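Local coordinates for protein intramolecular trans-sialidase (Macrobdella decora, PDB 3SLI) that cleaves terminal sialic acid from glycoconjugates by an intramolecular trans-sialidase reaction, releasing it as 2,7-anhydro-Neu5Ac, at residues D95-V100 with W276-V281; T222-S227 with D434-S439; S327-V332 with K336-R341; V540-I543 with T548-D551. All blocks are in the same frame, centred on the assembly; numbering follows the deposited sequence.

Interaction 1. Residues D95-V100 with W276-V281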
loop_
_atom_site.group_PDB
_atom_site.type_symbol
_atom_site.label_atom_id
_atom_site.label_comp_id
_atom_site.label_asym_id
_atom_site.label_seq_id
_atom_site.Cartn_x
_atom_site.Cartn_y
_atom_site.Cartn_z
ATOM N N ASP A 95 8.775 10.766 -15.932
ATOM C CA ASP A 95 7.421 10.250 -15.766
ATOM C C ASP A 95 7.201 9.719 -14.351
ATOM O O ASP A 95 8.139 9.627 -13.562
ATOM C CB ASP A 95 7.161 9.116 -16.777
ATOM C CG ASP A 95 7.934 7.841 -16.444
ATOM O OD1 ASP A 95 9.124 7.746 -16.813
ATOM O OD2 ASP A 95 7.351 6.937 -15.802
ATOM N N ARG A 96 5.947 9.447 -14.017
ATOM C CA ARG A 96 5.600 8.856 -12.728
ATOM C C ARG A 96 4.332 8.043 -12.944
ATOM O O ARG A 96 3.325 8.567 -13.414
ATOM C CB ARG A 96 5.362 9.895 -11.623
ATOM C CG ARG A 96 5.692 9.331 -10.228
ATOM C CD ARG A 96 4.868 9.936 -9.091
ATOM N NE ARG A 96 3.511 9.397 -9.055
ATOM C CZ ARG A 96 2.808 9.191 -7.945
ATOM N NH1 ARG A 96 3.322 9.472 -6.757
ATOM N NH2 ARG A 96 1.584 8.707 -8.031
ATOM N N PRO A 97 4.404 6.722 -12.704
ATOM C CA PRO A 97 3.252 5.826 -12.872
ATOM C C PRO A 97 2.128 6.198 -11.908
ATOM O O PRO A 97 2.344 6.950 -10.947
ATOM C CB PRO A 97 3.823 4.455 -12.500
ATOM C CG PRO A 97 5.275 4.577 -12.812
ATOM C CD PRO A 97 5.608 5.968 -12.322
ATOM N N ALA A 98 0.927 5.707 -12.201
ATOM C CA ALA A 98 -0.234 5.920 -11.345
ATOM C C ALA A 98 -0.364 7.344 -10.781
ATOM O O ALA A 98 -0.520 7.526 -9.568
ATOM C CB ALA A 98 -0.197 4.906 -10.206
ATOM N N SER A 99 -0.305 8.339 -11.668
ATOM C CA SER A 99 -0.403 9.750 -11.287
ATOM C C SER A 99 -1.778 10.366 -11.538
ATOM O O SER A 99 -2.156 11.335 -10.875
ATOM C CB SER A 99 0.645 10.570 -12.043
ATOM O OG SER A 99 1.960 10.172 -11.700
ATOM N N VAL A 100 -2.504 9.830 -12.516
ATOM C CA VAL A 100 -3.822 10.330 -12.877
ATOM C C VAL A 100 -4.827 9.178 -12.930
ATOM O O VAL A 100 -4.430 8.010 -12.882
ATOM C CB VAL A 100 -3.777 11.060 -14.261
ATOM C CG1 VAL A 100 -2.823 12.248 -14.189
ATOM C CG2 VAL A 100 -3.332 10.114 -15.368
ATOM N N TRP A 276 13.138 7.791 -2.011
ATOM C CA TRP A 276 13.838 6.594 -2.467
ATOM C C TRP A 276 14.040 6.628 -3.985
ATOM O O TRP A 276 13.113 6.965 -4.729
ATOM C CB TRP A 276 13.065 5.335 -2.063
ATOM C CG TRP A 276 13.973 4.222 -1.652
ATOM C CD1 TRP A 276 14.295 3.113 -2.376
ATOM C CD2 TRP A 276 14.703 4.125 -0.423
ATOM N NE1 TRP A 276 15.180 2.334 -1.678
ATOM C CE2 TRP A 276 15.447 2.928 -0.474
ATOM C CE3 TRP A 276 14.803 4.937 0.716
ATOM C CZ2 TRP A 276 16.278 2.514 0.572
ATOM C CZ3 TRP A 276 15.629 4.527 1.758
ATOM C CH2 TRP A 276 16.357 3.326 1.676
ATOM N N PRO A 277 15.259 6.298 -4.462
ATOM C CA PRO A 277 15.540 6.302 -5.905
ATOM C C PRO A 277 14.659 5.318 -6.664
ATOM O O PRO A 277 14.341 4.221 -6.177
ATOM C CB PRO A 277 17.021 5.923 -5.975
ATOM C CG PRO A 277 17.242 5.132 -4.711
ATOM C CD PRO A 277 16.461 5.916 -3.697
ATOM N N ARG A 278 14.219 5.743 -7.838
ATOM C CA ARG A 278 13.358 4.937 -8.676
ATOM C C ARG A 278 14.071 4.450 -9.940
ATOM O O ARG A 278 13.448 3.850 -10.818
ATOM C CB ARG A 278 12.102 5.735 -9.035
ATOM C CG ARG A 278 11.339 6.269 -7.810
ATOM C CD ARG A 278 9.868 5.892 -7.862
ATOM N NE ARG A 278 9.331 6.192 -9.173
ATOM C CZ ARG A 278 8.713 5.329 -9.972
ATOM N NH1 ARG A 278 8.497 4.068 -9.612
ATOM N NH2 ARG A 278 8.428 5.712 -11.203
ATOM N N ASP A 279 15.376 4.700 -10.031
ATOM C CA ASP A 279 16.148 4.259 -11.194
ATOM C C ASP A 279 16.306 2.736 -11.155
ATOM O O ASP A 279 16.154 2.123 -10.095
ATOM C CB ASP A 279 17.522 4.943 -11.231
ATOM C CG ASP A 279 18.411 4.533 -10.078
ATOM O OD1 ASP A 279 18.253 5.088 -8.973
ATOM O OD2 ASP A 279 19.269 3.651 -10.273
ATOM N N SER A 280 16.673 2.145 -12.291
ATOM C CA SER A 280 16.831 0.693 -12.416
ATOM C C SER A 280 17.755 0.021 -11.401
ATOM O O SER A 280 17.649 -1.187 -11.175
ATOM C CB SER A 280 17.273 0.328 -13.837
ATOM O OG SER A 280 18.566 0.843 -14.111
ATOM N N VAL A 281 18.684 0.775 -10.818
ATOM C CA VAL A 281 19.590 0.195 -9.829
ATOM C C VAL A 281 19.134 0.468 -8.396
ATOM O O VAL A 281 18.841 -0.468 -7.648
ATOM C CB VAL A 281 21.053 0.677 -10.013
ATOM C CG1 VAL A 281 21.955 0.036 -8.965
ATOM C CG2 VAL A 281 21.548 0.332 -11.413
HETATM O O HOH W 1 9.097 8.682 -11.066
#

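Interaction 2. Residues T222-S227 with D434-S439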
loop_
_atom_site.group_PDB
_atom_site.type_symbol
_atom_site.label_atom_id
_atom_site.label_comp_id
_atom_site.label_asym_id
_atom_site.label_seq_id
_atom_site.Cartn_x
_atom_site.Cartn_y
_atom_site.Cartn_z
ATOM N N THR A 222 -19.094 1.839 18.296
ATOM C CA THR A 222 -19.346 3.182 18.819
ATOM C C THR A 222 -19.592 4.208 17.698
ATOM O O THR A 222 -20.019 5.331 17.970
ATOM C CB THR A 222 -18.141 3.699 19.639
ATOM O OG1 THR A 222 -17.018 3.883 18.764
ATOM C CG2 THR A 222 -17.760 2.702 20.733
ATOM N N GLY A 223 -19.284 3.840 16.456
ATOM C CA GLY A 223 -19.454 4.762 15.342
ATOM C C GLY A 223 -18.128 5.340 14.858
ATOM O O GLY A 223 -18.040 5.869 13.752
ATOM N N THR A 224 -17.095 5.260 15.687
ATOM C CA THR A 224 -15.772 5.751 15.319
ATOM C C THR A 224 -15.192 4.816 14.258
ATOM O O THR A 224 -15.418 3.608 14.300
ATOM C CB THR A 224 -14.819 5.758 16.555
ATOM O OG1 THR A 224 -15.357 6.626 17.560
ATOM C CG2 THR A 224 -13.399 6.229 16.186
ATOM N N VAL A 225 -14.493 5.382 13.282
ATOM C CA VAL A 225 -13.864 4.583 12.240
ATOM C C VAL A 225 -12.358 4.675 12.494
ATOM O O VAL A 225 -11.833 5.767 12.755
ATOM C CB VAL A 225 -14.173 5.117 10.810
ATOM C CG1 VAL A 225 -13.741 4.079 9.759
ATOM C CG2 VAL A 225 -15.656 5.463 10.654
ATOM N N ILE A 226 -11.681 3.531 12.490
ATOM C CA ILE A 226 -10.242 3.498 12.710
ATOM C C ILE A 226 -9.533 2.898 11.495
ATOM O O ILE A 226 -10.149 2.211 10.673
ATOM C CB ILE A 226 -9.848 2.709 14.001
ATOM C CG1 ILE A 226 -10.409 1.277 13.965
ATOM C CG2 ILE A 226 -10.305 3.471 15.251
ATOM C CD1 ILE A 226 -9.897 0.382 15.101
ATOM N N SER A 227 -8.252 3.215 11.352
ATOM C CA SER A 227 -7.466 2.713 10.242
ATOM C C SER A 227 -6.009 2.582 10.640
ATOM O O SER A 227 -5.542 3.231 11.581
ATOM C CB SER A 227 -7.594 3.641 9.022
ATOM O OG SER A 227 -7.147 4.950 9.328
ATOM N N ASP A 434 -8.468 0.520 25.023
ATOM C CA ASP A 434 -9.831 0.668 25.516
ATOM C C ASP A 434 -10.331 2.107 25.342
ATOM O O ASP A 434 -11.468 2.415 25.687
ATOM C CB ASP A 434 -9.911 0.259 26.990
ATOM C CG ASP A 434 -9.766 -1.237 27.188
ATOM O OD1 ASP A 434 -10.477 -1.996 26.497
ATOM O OD2 ASP A 434 -8.943 -1.648 28.031
ATOM N N ASP A 435 -9.485 2.980 24.795
ATOM C CA ASP A 435 -9.875 4.371 24.571
ATOM C C ASP A 435 -9.690 4.816 23.114
ATOM O O ASP A 435 -9.290 5.953 22.845
ATOM C CB ASP A 435 -9.120 5.301 25.525
ATOM C CG ASP A 435 -7.615 5.117 25.466
ATOM O OD1 ASP A 435 -7.090 4.570 24.470
ATOM O OD2 ASP A 435 -6.945 5.536 26.427
ATOM N N GLU A 436 -9.935 3.892 22.187
ATOM C CA GLU A 436 -9.833 4.142 20.749
ATOM C C GLU A 436 -8.516 4.759 20.256
ATOM O O GLU A 436 -8.508 5.696 19.445
ATOM C CB GLU A 436 -11.040 4.962 20.276
ATOM C CG GLU A 436 -12.380 4.337 20.674
ATOM C CD GLU A 436 -13.589 5.054 20.103
ATOM O OE1 GLU A 436 -13.421 6.117 19.472
ATOM O OE2 GLU A 436 -14.719 4.551 20.281
ATOM N N GLY A 437 -7.403 4.243 20.767
ATOM C CA GLY A 437 -6.106 4.727 20.335
ATOM C C GLY A 437 -5.463 5.837 21.138
ATOM O O GLY A 437 -4.370 6.265 20.792
ATOM N N ALA A 438 -6.131 6.337 22.176
ATOM C CA ALA A 438 -5.535 7.389 23.009
ATOM C C ALA A 438 -4.316 6.811 23.738
ATOM O O ALA A 438 -3.321 7.506 23.955
ATOM C CB ALA A 438 -6.560 7.945 24.008
ATOM N N SER A 439 -4.393 5.530 24.098
ATOM C CA SER A 439 -3.289 4.830 24.760
ATOM C C SER A 439 -3.375 3.342 24.400
ATOM O O SER A 439 -4.462 2.834 24.114
ATOM C CB SER A 439 -3.328 5.021 26.288
ATOM O OG SER A 439 -4.462 4.401 26.890
#

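Interaction 3. Residues S327-V332 with K336-R341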
loop_
_atom_site.group_PDB
_atom_site.type_symbol
_atom_site.label_atom_id
_atom_site.label_comp_id
_atom_site.label_asym_id
_atom_site.label_seq_id
_atom_site.Cartn_x
_atom_site.Cartn_y
_atom_site.Cartn_z
ATOM N N SER A 327 10.611 -21.593 16.262
ATOM C CA SER A 327 9.571 -20.816 16.935
ATOM C C SER A 327 10.108 -19.524 17.537
ATOM O O SER A 327 9.374 -18.540 17.669
ATOM C CB SER A 327 8.939 -21.643 18.058
ATOM O OG SER A 327 9.896 -21.899 19.074
ATOM N N GLY A 328 11.384 -19.544 17.915
ATOM C CA GLY A 328 11.994 -18.391 18.549
ATOM C C GLY A 328 11.845 -18.537 20.055
ATOM O O GLY A 328 12.321 -17.703 20.824
ATOM N N PHE A 329 11.188 -19.617 20.470
ATOM C CA PHE A 329 10.948 -19.918 21.877
ATOM C C PHE A 329 11.646 -21.216 22.284
ATOM O O PHE A 329 12.007 -22.043 21.436
ATOM C CB PHE A 329 9.442 -20.048 22.154
ATOM C CG PHE A 329 8.693 -18.737 22.105
ATOM C CD1 PHE A 329 8.405 -18.127 20.884
ATOM C CD2 PHE A 329 8.279 -18.115 23.283
ATOM C CE1 PHE A 329 7.720 -16.922 20.837
ATOM C CE2 PHE A 329 7.591 -16.905 23.249
ATOM C CZ PHE A 329 7.311 -16.306 22.023
ATOM N N LYS A 330 11.831 -21.370 23.589
ATOM C CA LYS A 330 12.472 -22.536 24.182
ATOM C C LYS A 330 11.601 -22.979 25.351
ATOM O O LYS A 330 11.118 -22.148 26.122
ATOM C CB LYS A 330 13.865 -22.161 24.689
ATOM C CG LYS A 330 14.519 -23.214 25.557
ATOM C CD LYS A 330 15.832 -22.724 26.141
ATOM C CE LYS A 330 16.872 -22.467 25.064
ATOM N NZ LYS A 330 18.189 -22.125 25.667
ATOM N N GLU A 331 11.364 -24.276 25.465
ATOM C CA GLU A 331 10.544 -24.766 26.556
ATOM C C GLU A 331 11.412 -25.161 27.745
ATOM O O GLU A 331 12.332 -25.975 27.622
ATOM C CB GLU A 331 9.682 -25.945 26.110
ATOM C CG GLU A 331 8.584 -26.292 27.095
ATOM C CD GLU A 331 7.790 -27.508 26.674
ATOM O OE1 GLU A 331 6.811 -27.352 25.912
ATOM O OE2 GLU A 331 8.149 -28.624 27.106
ATOM N N VAL A 332 11.145 -24.528 28.881
ATOM C CA VAL A 332 11.859 -24.804 30.114
ATOM C C VAL A 332 10.790 -24.928 31.189
ATOM O O VAL A 332 9.928 -24.052 31.324
ATOM C CB VAL A 332 12.831 -23.665 30.487
ATOM C CG1 VAL A 332 13.485 -23.960 31.830
ATOM C CG2 VAL A 332 13.891 -23.496 29.411
ATOM N N LYS A 336 6.900 -22.173 27.647
ATOM C CA LYS A 336 7.673 -21.596 26.547
ATOM C C LYS A 336 8.108 -20.164 26.858
ATOM O O LYS A 336 7.287 -19.344 27.280
ATOM C CB LYS A 336 6.848 -21.609 25.259
ATOM C CG LYS A 336 6.746 -22.973 24.633
ATOM C CD LYS A 336 5.863 -22.962 23.403
ATOM C CE LYS A 336 5.982 -24.277 22.641
ATOM N NZ LYS A 336 5.675 -25.468 23.484
ATOM N N TYR A 337 9.392 -19.874 26.657
ATOM C CA TYR A 337 9.946 -18.543 26.898
ATOM C C TYR A 337 10.746 -18.095 25.679
ATOM O O TYR A 337 11.330 -18.925 24.980
ATOM C CB TYR A 337 10.895 -18.546 28.102
ATOM C CG TYR A 337 10.285 -18.939 29.432
ATOM C CD1 TYR A 337 9.363 -18.116 30.074
ATOM C CD2 TYR A 337 10.683 -20.114 30.078
ATOM C CE1 TYR A 337 8.855 -18.447 31.328
ATOM C CE2 TYR A 337 10.183 -20.457 31.330
ATOM C CZ TYR A 337 9.273 -19.621 31.952
ATOM O OH TYR A 337 8.788 -19.955 33.199
ATOM N N LEU A 338 10.766 -16.785 25.422
ATOM C CA LEU A 338 11.524 -16.216 24.309
ATOM C C LEU A 338 12.996 -16.474 24.593
ATOM O O LEU A 338 13.468 -16.209 25.702
ATOM C CB LEU A 338 11.297 -14.705 24.226
ATOM C CG LEU A 338 10.253 -14.139 23.268
ATOM C CD1 LEU A 338 10.084 -12.653 23.526
ATOM C CD2 LEU A 338 10.688 -14.381 21.836
ATOM N N LYS A 339 13.726 -16.989 23.610
ATOM C CA LYS A 339 15.137 -17.275 23.823
ATOM C C LYS A 339 16.041 -16.164 23.318
ATOM O O LYS A 339 15.689 -15.442 22.389
ATOM C CB LYS A 339 15.530 -18.637 23.238
ATOM C CG LYS A 339 15.440 -18.793 21.729
ATOM C CD LYS A 339 15.692 -20.252 21.351
ATOM C CE LYS A 339 15.904 -20.434 19.859
ATOM N NZ LYS A 339 16.017 -21.874 19.473
ATOM N N LEU A 340 17.205 -16.029 23.943
ATOM C CA LEU A 340 18.159 -14.988 23.590
ATOM C C LEU A 340 19.568 -15.534 23.487
ATOM O O LEU A 340 19.924 -16.522 24.137
ATOM C CB LEU A 340 18.145 -13.875 24.645
ATOM C CG LEU A 340 16.843 -13.109 24.887
ATOM C CD1 LEU A 340 17.002 -12.219 26.110
ATOM C CD2 LEU A 340 16.471 -12.294 23.648
ATOM N N ARG A 341 20.364 -14.858 22.671
ATOM C CA ARG A 341 21.754 -15.209 22.442
ATOM C C ARG A 341 22.644 -14.071 22.941
ATOM O O ARG A 341 22.457 -12.913 22.545
ATOM C CB ARG A 341 21.992 -15.403 20.945
ATOM C CG ARG A 341 23.447 -15.509 20.584
ATOM C CD ARG A 341 23.690 -15.423 19.099
ATOM N NE ARG A 341 25.119 -15.251 18.855
ATOM C CZ ARG A 341 25.710 -14.076 18.681
ATOM N NH1 ARG A 341 24.998 -12.956 18.704
ATOM N NH2 ARG A 341 27.026 -14.013 18.543
HETATM O O HOH W 2 13.999 -15.144 20.485
HETATM O O HOH W 3 13.083 -21.607 18.751
#

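Interaction 4. Residues V540-I543 with T548-D551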
loop_
_atom_site.group_PDB
_atom_site.type_symbol
_atom_site.label_atom_id
_atom_site.label_comp_id
_atom_site.label_asym_id
_atom_site.label_seq_id
_atom_site.Cartn_x
_atom_site.Cartn_y
_atom_site.Cartn_z
ATOM N N VAL A 540 -12.950 -21.568 2.001
ATOM C CA VAL A 540 -12.945 -22.670 2.957
ATOM C C VAL A 540 -14.040 -22.361 3.965
ATOM O O VAL A 540 -14.325 -21.188 4.228
ATOM C CB VAL A 540 -11.593 -22.859 3.685
ATOM C CG1 VAL A 540 -10.544 -23.374 2.712
ATOM C CG2 VAL A 540 -11.136 -21.567 4.349
ATOM N N THR A 541 -14.659 -23.403 4.516
ATOM C CA THR A 541 -15.749 -23.236 5.478
ATOM C C THR A 541 -15.517 -23.998 6.787
ATOM O O THR A 541 -14.868 -25.045 6.794
ATOM C CB THR A 541 -17.096 -23.688 4.851
ATOM O OG1 THR A 541 -17.312 -22.985 3.621
ATOM C CG2 THR A 541 -18.274 -23.414 5.796
ATOM N N SER A 542 -15.997 -23.427 7.889
ATOM C CA SER A 542 -15.877 -24.029 9.211
ATOM C C SER A 542 -17.237 -24.000 9.881
ATOM O O SER A 542 -17.916 -22.966 9.885
ATOM C CB SER A 542 -14.890 -23.258 10.082
ATOM O OG SER A 542 -14.748 -23.861 11.360
ATOM N N ILE A 543 -17.617 -25.135 10.468
ATOM C CA ILE A 543 -18.891 -25.280 11.166
ATOM C C ILE A 543 -18.623 -25.429 12.662
ATOM O O ILE A 543 -19.550 -25.627 13.440
ATOM C CB ILE A 543 -19.668 -26.542 10.692
ATOM C CG1 ILE A 543 -19.684 -26.626 9.172
ATOM C CG2 ILE A 543 -21.116 -26.473 11.154
ATOM C CD1 ILE A 543 -20.310 -25.431 8.507
ATOM N N THR A 548 -11.733 -26.395 12.672
ATOM C CA THR A 548 -11.391 -27.231 11.520
ATOM C C THR A 548 -12.000 -26.567 10.285
ATOM O O THR A 548 -13.052 -25.909 10.383
ATOM C CB THR A 548 -11.899 -28.704 11.659
ATOM O OG1 THR A 548 -13.332 -28.735 11.692
ATOM C CG2 THR A 548 -11.340 -29.351 12.920
ATOM N N TRP A 549 -11.354 -26.748 9.135
ATOM C CA TRP A 549 -11.795 -26.144 7.879
ATOM C C TRP A 549 -11.873 -27.135 6.718
ATOM O O TRP A 549 -11.066 -28.068 6.624
ATOM C CB TRP A 549 -10.834 -25.011 7.510
ATOM C CG TRP A 549 -10.815 -23.913 8.538
ATOM C CD1 TRP A 549 -10.086 -23.878 9.691
ATOM C CD2 TRP A 549 -11.621 -22.729 8.530
ATOM N NE1 TRP A 549 -10.400 -22.744 10.413
ATOM C CE2 TRP A 549 -11.338 -22.023 9.722
ATOM C CE3 TRP A 549 -12.559 -22.199 7.634
ATOM C CZ2 TRP A 549 -11.965 -20.808 10.039
ATOM C CZ3 TRP A 549 -13.181 -20.993 7.949
ATOM C CH2 TRP A 549 -12.879 -20.311 9.143
ATOM N N SER A 550 -12.837 -26.917 5.828
ATOM C CA SER A 550 -13.004 -27.777 4.662
ATOM C C SER A 550 -11.868 -27.538 3.669
ATOM O O SER A 550 -11.057 -26.625 3.843
ATOM C CB SER A 550 -14.341 -27.502 3.980
ATOM O OG SER A 550 -14.501 -26.123 3.674
ATOM N N ASP A 551 -11.810 -28.367 2.633
ATOM C CA ASP A 551 -10.778 -28.235 1.607
ATOM C C ASP A 551 -11.077 -26.985 0.788
ATOM O O ASP A 551 -12.219 -26.520 0.748
ATOM C CB ASP A 551 -10.781 -29.457 0.675
ATOM C CG ASP A 551 -10.508 -30.767 1.404
ATOM O OD1 ASP A 551 -9.830 -30.768 2.454
ATOM O OD2 ASP A 551 -10.974 -31.810 0.909
HETATM O O HOH W 4 -15.761 -27.278 10.203
#

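Interaction 1. Residues D95-V100 with W276-V281
The guanidinium of Arg278 meets the ring of Pro97 at an oblique angle, neither flat-on nor edge-on. Its NH2 lies 3.0 Å from Pro97 CD. This is doubtfully short, and no tightness should be read from it. A water sits at the guanidinium edge, in its plane. This water accepts from Arg278 NH2 at 3.0 Å and donates to Asp95 O at 2.8 Å, so it bridges the two segments. A second planar group, the guanidinium of Arg96, has Ala98 at its edge. Arg96 NH2 donates to Ala98 O at 2.9 Å, and the oxygen lies almost in the guanidinium plane.

Arg278 comes from the opposite direction to Pro97. Its chain is bent at chi2 (-128°) and chi3 (-48°), which carries the guanidinium to the turn after Arg96. Arg278 NH1 is bonded to Leu659 O. The water and Leu659 O hold the group, with a weak bond from NH1 to Asn657 O. Within the other segment, Ser99 OG donates to Arg96 O at 2.7 Å and accepts from Arg96 NE, which tightens that turn.

The contact is small and partly water-mediated. It joins the lectin-like N-terminal domain to a loop of the sialidase part. Arg96 ends an edge strand, 91-96, of a six-stranded antiparallel sheet, and its side chain packs on Leu133 of strand 131-137. The loop of Arg278 runs between strands 261-264 and 292-300, with Trp276 and Pro277 against strand 384-396.

Interaction 2. Residues T222-S227 with D434-S439
Glu436 grips Thr222 and Thr224 with its two carboxylate oxygens. The loop that carries it starts at Asp434, whose OD2 forms a salt bridge with Arg306. Asp435 comes next and turns back on its own loop. Its OD1 accepts from Ser439 N at 2.9 Å, and a type I' beta turn runs from Asp435 to Ala438.

Glu436 then points across. Beyond CG its chain is extended (chi2 -174°), so the carboxylate reaches the segment 222-227. Thr222 OG1 donates to Glu436 OE2 at 2.8 Å, coming from the opposite direction. Thr224 OG1 donates to Glu436 OE1, also at 2.8 Å, with its side chain set at a slant to that of Glu436. Each oxygen is met on its syn side, by a donor tilted out of the carboxylate plane. Two bonds of this kind restrict rotation of the group and should favour its charged form. A weak bond from Thr224 N to Thr222 OG1, 3.4 Å, ties the two threonines together.

The sequence here, Ser433-x-Asp435-x-Gly437-x-Ser439, follows the Asp box pattern of the sialidase beta-propeller. Glu436 fills a variable position of this motif and reaches the turn between strands 211-219 and 225-232 of another propeller sheet.

Gly437 has a positive phi (93°), and its N is bonded to Ser433 OG. At the end of the segment, Ser439 OG donates to Asp435 OD2 at 2.8 Å.

Interaction 3. Residues S327-V332 with K336-R341
Phe329 and Leu338 pair in a beta hairpin made by strands 329-332 and 335-342. The hairpin lies in an antiparallel sheet inserted between strands 307-314 and 427-433, which themselves pair in a propeller sheet.

Lys330 and Tyr337 form an antiparallel hydrogen-bonded pair, 2.9 Å both from Lys330 N to Tyr337 O and from Tyr337 N to Lys330 O. Lys339 N to Gly328 O, 3.2 Å and nearly straight, continues the ladder. The axes of the two segments are 134° apart, so the antiparallel hairpin is strongly twisted.

Phe329 and Leu338 are a non-hydrogen-bonded pair whose side chains leave the backbone diverging. Ring and methyl still meet: Leu338 CD2 lies over one face of the Phe329 ring, 4.1 Å from the ring centroid, in a CH-pi contact. Tyr427 of strand 427-433 packs on both residues. Val332 CB touches Tyr337 CD2, while the hydroxyl of Tyr337 is bonded to Glu356.

The charged contact is a salt bridge from Lys336 NZ to Glu331 OE1, whose hydrogen bond is weak at 3.3 Å. Lys336 bends at its last torsion (chi4 56°) to bring NZ to the carboxylate. Lys330 NZ instead serves Asp363 and Tyr350 O.

Waters complete the open end. One donates to both Gly328 O and Lys339 O. The other accepts from Lys339 NZ at 3.0 Å and from Gly328 N, and donates to Phe329 O at 2.9 Å.

Interaction 4. Residues V540-I543 with T548-D551
Thr541 and Ser550 bring the two segments together where they run in roughly opposite directions, 153° apart end to end. Ser550 N donates to Thr541 O at 2.9 Å. The return bond goes to a side chain: Thr541 N donates to Ser550 OG, also at 2.9 Å. With chi1 at 54°, OG sits between the backbone N and the carbonyl carbon of Ser550, where it stands in for a backbone acceptor.

Trp549 presents one ring face to Ser542. Ser542 CB lies over the six-membered ring, 3.4 Å from its centroid, in a close CH-pi contact. Val540 CG2 adds an oblique touch on Trp549 CE3 at 3.6 Å. The ring also stacks with Phe490, and its NE1 is bonded to Gly546 O.

Ser542-x-Asp544-x-Gly546-x-Thr548-Trp549 is an Asp box of the sialidase propeller. Ser542 OG lies 2.8 Å from Thr548 O and accepts from Gly546 N. A water links Ile543 N to Thr548 O, and Thr548 OG1 is bonded to Asp544. The tryptophan covers the serine that opens the motif. Neutral hydroxyls and backbone groups make the bonds across the contact, while the Asp544 carboxylate holds Thr548 within the turn.

How the interactions relate
The four contacts are spread through one chain and none touches another. Their centres lie 32 to 43 Å apart. Interaction 1 stands alone in joining the N-terminal lectin-like domain to the sialidase part. Interaction 2 links two propeller sheets, and its segments alternate along the chain with those of interaction 1. Interaction 3 is nested within the loop closed by interaction 2, in the sheet inserted there, about 34 Å away between centres. Interaction 4 follows all the others in sequence. Interactions 2 and 4 are about 22 Å apart at their nearest atoms, and each involves an Asp box. The first two contacts thus tie together distant parts of the chain, and the last two are local, a hairpin and an Asp-box turn.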